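Local coordinates for protein molinate hydrolase (Gulosibacter molinativorax, PDB 4UB9) that hydrolyses the thiocarbamate herbicide molinate and is a zinc-binding member of the amidohydrolase family, probably cleaving a carbon-nitrogen bond, at residues A[289-292]-A[293-297]; A[310-313]-A[314-317]. One frame throughout, in Å; residues are numbered along the deposited sequence.

Contact 1: A[289-292]-A[293-297]; sequences LNTA and IERDA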
ATOM      1  N   LEU A 289     -13.992  29.079  -5.049  1.00 28.62           N
ATOM      2  CA  LEU A 289     -13.576  30.351  -5.593  1.00 31.52           C
ATOM      3  C   LEU A 289     -14.664  31.397  -5.353  1.00 28.62           C
ATOM      4  O   LEU A 289     -14.399  32.485  -4.908  1.00 28.83           O
ATOM      5  CB  LEU A 289     -13.309  30.214  -7.092  1.00 31.40           C
ATOM      6  CG  LEU A 289     -12.905  31.483  -7.849  1.00 35.46           C
ATOM      7  CD1 LEU A 289     -11.691  32.178  -7.256  1.00 36.30           C
ATOM      8  CD2 LEU A 289     -12.603  31.109  -9.298  1.00 39.97           C
ATOM      9  N   ASN A 290     -15.877  31.051  -5.679  1.00 28.52           N
ATOM     10  CA  ASN A 290     -16.974  31.984  -5.486  1.00 32.61           C
ATOM     11  C   ASN A 290     -17.070  32.411  -4.033  1.00 33.57           C
ATOM     12  O   ASN A 290     -17.253  33.570  -3.723  1.00 29.97           O
ATOM     13  CB  ASN A 290     -18.305  31.381  -5.918  1.00 33.53           C
ATOM     14  CG  ASN A 290     -19.450  32.366  -5.749  1.00 36.94           C
ATOM     15  OD1 ASN A 290     -19.543  33.365  -6.457  1.00 36.71           O
ATOM     16  ND2 ASN A 290     -20.335  32.082  -4.796  1.00 37.52           N
ATOM     17  N   THR A 291     -16.936  31.442  -3.145  1.00 37.20           N
ATOM     18  CA  THR A 291     -17.032  31.713  -1.694  1.00 36.29           C
ATOM     19  C   THR A 291     -15.948  32.661  -1.249  1.00 39.15           C
ATOM     20  O   THR A 291     -16.166  33.550  -0.429  1.00 40.64           O
ATOM     21  CB  THR A 291     -16.987  30.396  -0.910  1.00 35.08           C
ATOM     22  OG1 THR A 291     -18.190  29.654  -1.177  1.00 37.17           O
ATOM     23  CG2 THR A 291     -16.863  30.618   0.555  1.00 36.37           C
ATOM     24  N   ALA A 292     -14.758  32.475  -1.807  1.00 38.79           N
ATOM     25  CA  ALA A 292     -13.641  33.346  -1.459  1.00 36.33           C
ATOM     26  C   ALA A 292     -13.894  34.799  -1.925  1.00 34.42           C
ATOM     27  O   ALA A 292     -13.573  35.781  -1.241  1.00 33.20           O
ATOM     28  CB  ALA A 292     -12.368  32.824  -2.058  1.00 34.57           C
ATOM     29  N   ILE A 293     -14.418  34.900  -3.109  1.00 29.72           N
ATOM     30  CA  ILE A 293     -14.746  36.194  -3.697  1.00 33.16           C
ATOM     31  C   ILE A 293     -15.788  36.925  -2.843  1.00 35.70           C
ATOM     32  O   ILE A 293     -15.657  38.100  -2.536  1.00 36.28           O
ATOM     33  CB  ILE A 293     -15.306  35.992  -5.113  1.00 32.56           C
ATOM     34  CG1 ILE A 293     -14.167  35.645  -6.074  1.00 35.98           C
ATOM     35  CG2 ILE A 293     -15.977  37.264  -5.610  1.00 33.65           C
ATOM     36  CD1 ILE A 293     -14.637  35.106  -7.403  1.00 35.54           C
ATOM     37  N   GLU A 294     -16.800  36.176  -2.419  1.00 35.64           N
ATOM     38  CA  GLU A 294     -17.860  36.733  -1.607  1.00 40.47           C
ATOM     39  C   GLU A 294     -17.402  37.167  -0.215  1.00 37.31           C
ATOM     40  O   GLU A 294     -18.099  37.885   0.447  1.00 38.95           O
ATOM     41  CB  GLU A 294     -19.036  35.748  -1.499  1.00 43.40           C
ATOM     42  CG  GLU A 294     -19.896  35.709  -2.769  1.00 44.67           C
ATOM     43  CD  GLU A 294     -20.445  37.085  -3.183  1.00 44.90           C
ATOM     44  OE1 GLU A 294     -20.954  37.803  -2.301  1.00 57.78           O
ATOM     45  OE2 GLU A 294     -20.386  37.442  -4.380  1.00 44.29           O
ATOM     46  N   ARG A 295     -16.226  36.730   0.212  1.00 40.11           N
ATOM     47  CA  ARG A 295     -15.604  37.218   1.453  1.00 34.72           C
ATOM     48  C   ARG A 295     -14.595  38.335   1.197  1.00 35.55           C
ATOM     49  O   ARG A 295     -13.863  38.724   2.091  1.00 32.26           O
ATOM     50  CB  ARG A 295     -14.884  36.079   2.174  1.00 37.28           C
ATOM     51  CG  ARG A 295     -15.734  34.871   2.549  1.00 34.79           C
ATOM     52  CD  ARG A 295     -16.857  35.300   3.403  1.00 33.97           C
ATOM     53  NE  ARG A 295     -17.576  34.221   4.082  1.00 39.49           N
ATOM     54  CZ  ARG A 295     -18.414  33.387   3.486  1.00 42.01           C
ATOM     55  NH1 ARG A 295     -18.567  33.394   2.153  1.00 39.82           N
ATOM     56  NH2 ARG A 295     -19.101  32.540   4.241  1.00 42.76           N
ATOM     57  N   ASP A 296     -14.541  38.833  -0.038  1.00 37.46           N
ATOM     58  CA  ASP A 296     -13.591  39.894  -0.396  1.00 40.90           C
ATOM     59  C   ASP A 296     -12.159  39.566   0.054  1.00 36.08           C
ATOM     60  O   ASP A 296     -11.469  40.370   0.649  1.00 38.56           O
ATOM     61  CB  ASP A 296     -14.033  41.248   0.190  1.00 45.25           C
ATOM     62  CG  ASP A 296     -15.391  41.708  -0.355  1.00 47.49           C
ATOM     63  OD1 ASP A 296     -15.579  41.794  -1.592  1.00 49.83           O
ATOM     64  OD2 ASP A 296     -16.263  42.014   0.464  1.00 57.61           O
ATOM     65  N   ALA A 297     -11.724  38.367  -0.265  1.00 35.25           N
ATOM     66  CA  ALA A 297     -10.358  37.935   0.049  1.00 32.92           C
ATOM     67  C   ALA A 297      -9.347  38.903  -0.537  1.00 31.89           C
ATOM     68  O   ALA A 297      -9.499  39.371  -1.652  1.00 32.93           O
ATOM     69  CB  ALA A 297     -10.113  36.564  -0.505  1.00 32.74           C
TER

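Contact 2: A[310-313]-A[314-317]; sequences PIPE and ETIE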
ATOM      1  N   PRO A 310     -14.580  24.614 -15.917  1.00 33.04           N
ATOM      2  CA  PRO A 310     -14.272  25.979 -16.379  1.00 29.17           C
ATOM      3  C   PRO A 310     -14.937  27.070 -15.565  1.00 29.42           C
ATOM      4  O   PRO A 310     -16.076  26.962 -15.178  1.00 29.01           O
ATOM      5  CB  PRO A 310     -14.773  25.993 -17.827  1.00 28.62           C
ATOM      6  CG  PRO A 310     -15.838  24.965 -17.869  1.00 34.09           C
ATOM      7  CD  PRO A 310     -15.481  23.891 -16.844  1.00 32.76           C
ATOM      8  N   ILE A 311     -14.193  28.132 -15.329  1.00 31.80           N
ATOM      9  CA  ILE A 311     -14.688  29.238 -14.558  1.00 33.95           C
ATOM     10  C   ILE A 311     -15.819  29.941 -15.331  1.00 36.84           C
ATOM     11  O   ILE A 311     -15.624  30.313 -16.457  1.00 34.49           O
ATOM     12  CB  ILE A 311     -13.600  30.254 -14.258  1.00 36.86           C
ATOM     13  CG1 ILE A 311     -12.546  29.629 -13.362  1.00 41.16           C
ATOM     14  CG2 ILE A 311     -14.209  31.460 -13.564  1.00 39.26           C
ATOM     15  CD1 ILE A 311     -11.399  30.559 -13.032  1.00 40.42           C
ATOM     16  N   PRO A 312     -16.999  30.098 -14.724  1.00 37.96           N
ATOM     17  CA  PRO A 312     -18.083  30.782 -15.417  1.00 35.72           C
ATOM     18  C   PRO A 312     -17.845  32.256 -15.565  1.00 35.56           C
ATOM     19  O   PRO A 312     -17.133  32.897 -14.767  1.00 38.30           O
ATOM     20  CB  PRO A 312     -19.296  30.568 -14.515  1.00 35.90           C
ATOM     21  CG  PRO A 312     -18.861  29.614 -13.437  1.00 37.50           C
ATOM     22  CD  PRO A 312     -17.365  29.709 -13.357  1.00 36.09           C
ATOM     23  N   GLU A 313     -18.477  32.795 -16.586  1.00 36.85           N
ATOM     24  CA  GLU A 313     -18.361  34.204 -16.935  1.00 39.36           C
ATOM     25  C   GLU A 313     -18.720  35.090 -15.756  1.00 36.31           C
ATOM     26  O   GLU A 313     -18.044  36.060 -15.455  1.00 44.15           O
ATOM     27  CB  GLU A 313     -19.229  34.480 -18.164  1.00 42.56           C
ATOM     28  CG  GLU A 313     -18.670  35.567 -19.064  1.00 51.87           C
ATOM     29  CD  GLU A 313     -17.192  35.379 -19.441  1.00 58.10           C
ATOM     30  OE1 GLU A 313     -16.833  34.359 -20.070  1.00 56.16           O
ATOM     31  OE2 GLU A 313     -16.378  36.281 -19.143  1.00 65.84           O
ATOM     32  N   GLU A 314     -19.776  34.721 -15.058  1.00 35.75           N
ATOM     33  CA  GLU A 314     -20.278  35.489 -13.921  1.00 41.52           C
ATOM     34  C   GLU A 314     -19.206  35.694 -12.839  1.00 39.83           C
ATOM     35  O   GLU A 314     -19.124  36.740 -12.208  1.00 43.27           O
ATOM     36  CB  GLU A 314     -21.507  34.752 -13.361  1.00 54.92           C
ATOM     37  CG  GLU A 314     -22.118  35.403 -12.147  1.00 66.77           C
ATOM     38  CD  GLU A 314     -22.917  34.504 -11.199  1.00 77.57           C
ATOM     39  OE1 GLU A 314     -23.842  33.821 -11.694  1.00 77.36           O
ATOM     40  OE2 GLU A 314     -22.655  34.532  -9.952  1.00 82.88           O
ATOM     41  N   THR A 315     -18.380  34.676 -12.646  1.00 35.80           N
ATOM     42  CA  THR A 315     -17.334  34.715 -11.649  1.00 30.92           C
ATOM     43  C   THR A 315     -16.224  35.655 -12.102  1.00 33.89           C
ATOM     44  O   THR A 315     -15.682  36.415 -11.294  1.00 36.45           O
ATOM     45  CB  THR A 315     -16.727  33.338 -11.383  1.00 29.41           C
ATOM     46  OG1 THR A 315     -17.741  32.432 -10.979  1.00 31.71           O
ATOM     47  CG2 THR A 315     -15.668  33.393 -10.294  1.00 28.08           C
ATOM     48  N   ILE A 316     -15.872  35.606 -13.375  1.00 32.66           N
ATOM     49  CA  ILE A 316     -14.863  36.535 -13.874  1.00 34.53           C
ATOM     50  C   ILE A 316     -15.363  37.945 -13.705  1.00 36.41           C
ATOM     51  O   ILE A 316     -14.606  38.852 -13.296  1.00 38.79           O
ATOM     52  CB  ILE A 316     -14.520  36.252 -15.329  1.00 38.19           C
ATOM     53  CG1 ILE A 316     -13.639  34.997 -15.412  1.00 41.34           C
ATOM     54  CG2 ILE A 316     -13.788  37.423 -15.935  1.00 42.79           C
ATOM     55  CD1 ILE A 316     -13.399  34.496 -16.818  1.00 40.17           C
ATOM     56  N   GLU A 317     -16.642  38.158 -14.002  1.00 37.68           N
ATOM     57  CA  GLU A 317     -17.241  39.511 -13.863  1.00 42.59           C
ATOM     58  C   GLU A 317     -17.240  40.033 -12.432  1.00 35.32           C
ATOM     59  O   GLU A 317     -16.959  41.198 -12.178  1.00 35.49           O
ATOM     60  CB  GLU A 317     -18.653  39.539 -14.441  1.00 54.25           C
ATOM     61  CG  GLU A 317     -18.645  39.661 -15.962  1.00 67.60           C
ATOM     62  CD  GLU A 317     -19.908  39.041 -16.567  1.00 83.13           C
ATOM     63  OE1 GLU A 317     -19.855  38.612 -17.732  1.00 87.40           O
ATOM     64  OE2 GLU A 317     -20.957  38.968 -15.869  1.00 89.67           O
TER

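Contact 1: A[289-292]-A[293-297]
The Arg-295 side chain runs alongside that of Thr-291, pointing the same way; Thr-291 O sits oblique to the guanidinium, neither over a face nor at an edge. The stretch is the C-terminal part of helix 286-294, in a beta-alpha-beta unit of the TIM-barrel-type fold, and it closes with a Schellman motif. Arg-295 NH1 comes 3.6 Å from CG2 of Thr-291. One residue back, the Asn-290 and Glu-294 side chains also run side by side, with their amide and carboxylate planes 35° apart. Asn-290 ND2 approaches Glu-294 CG at 4.2 Å, and Lys-318 NZ joins both side chains at Asn-290 OD1 and Glu-294 OE2.

Ile-293 N donates to Leu-289 O at 3.0 Å and Glu-294 N to Asn-290 O at 2.9 Å. The pattern then changes. Asp-296 N binds Ile-293 O at 2.8 Å, and Ala-297 N makes a weak bond to Ala-292 O at 3.3 Å. Asp-296 takes a left-handed backbone conformation (phi 50°), which turns the chain out of the helix.

The Arg-295 side chain bends at chi2 (-58°), which brings it back alongside Thr-291, with CG and NH1 near Thr-291 O. Its NH2 forms salt bridges with Asp-266 and Glu-262 of helix 262-275, which ties the guanidinium to that neighbouring helix. On the buried side, Leu-289 and Ile-293 pack against Met-300 of strand 299-301. Within the stretch their side chains cross at an oblique angle, with Leu-289 CG 4.0 Å from Ile-293 CD1.

Contact 2: A[310-313]-A[314-317]
Pro-312 is the N-cap of helix 313-322; its carbonyl oxygen accepts Ile-316 N at 3.3 Å plus a weaker bond from Thr-315 N, and Glu-317 N follows on Glu-313 O at 2.9 Å.

Ile-311, just before the cap, reaches over to Ile-316 in a hydrophobic staple. Its CG2 branch, set anti to the backbone N by chi1 of -65°, does the touching. It lies 4.0 Å from Ile-316 CG1 and 3.8 Å from Thr-315 CB. The Ile-311 side chain crosses both at about a right angle. The Pro-312 ring passes obliquely by Thr-315, with Pro-312 CD 3.6 Å from Thr-315 OG1.

On the exposed side, Glu-313 and Glu-317 cross at about a right angle. Glu-317 OE1 meets Glu-313 CG at 3.5 Å. The two carboxylates are turned 41° apart, with Glu-313 OE2 4.4 Å from Glu-317 OE1. Arg-360 makes a long, weak ion pair with Glu-313 OE1.

The closeness of two like charges probably costs some energy. The helix N terminus and, weakly, Arg-360 would be expected to favour the charge on Glu-313.

Following the chain from the N terminus, strand 279-282 leads into helix 286-294, where contact 1 closes the helix and turns the chain toward strand 299-301. A loop then leads to contact 2, which starts helix 313-322. The two contacts are in series and neither nests in the other. They still meet in space, because the two helices pack together. Thr-315 CG2 sits 3.5 Å from Ile-293 CD1, and Leu-289 CD2 is 4.0 Å from Ile-311 CD1. Strand 299-301 lies between them in sequence and is followed directly by the zinc ligand His-302.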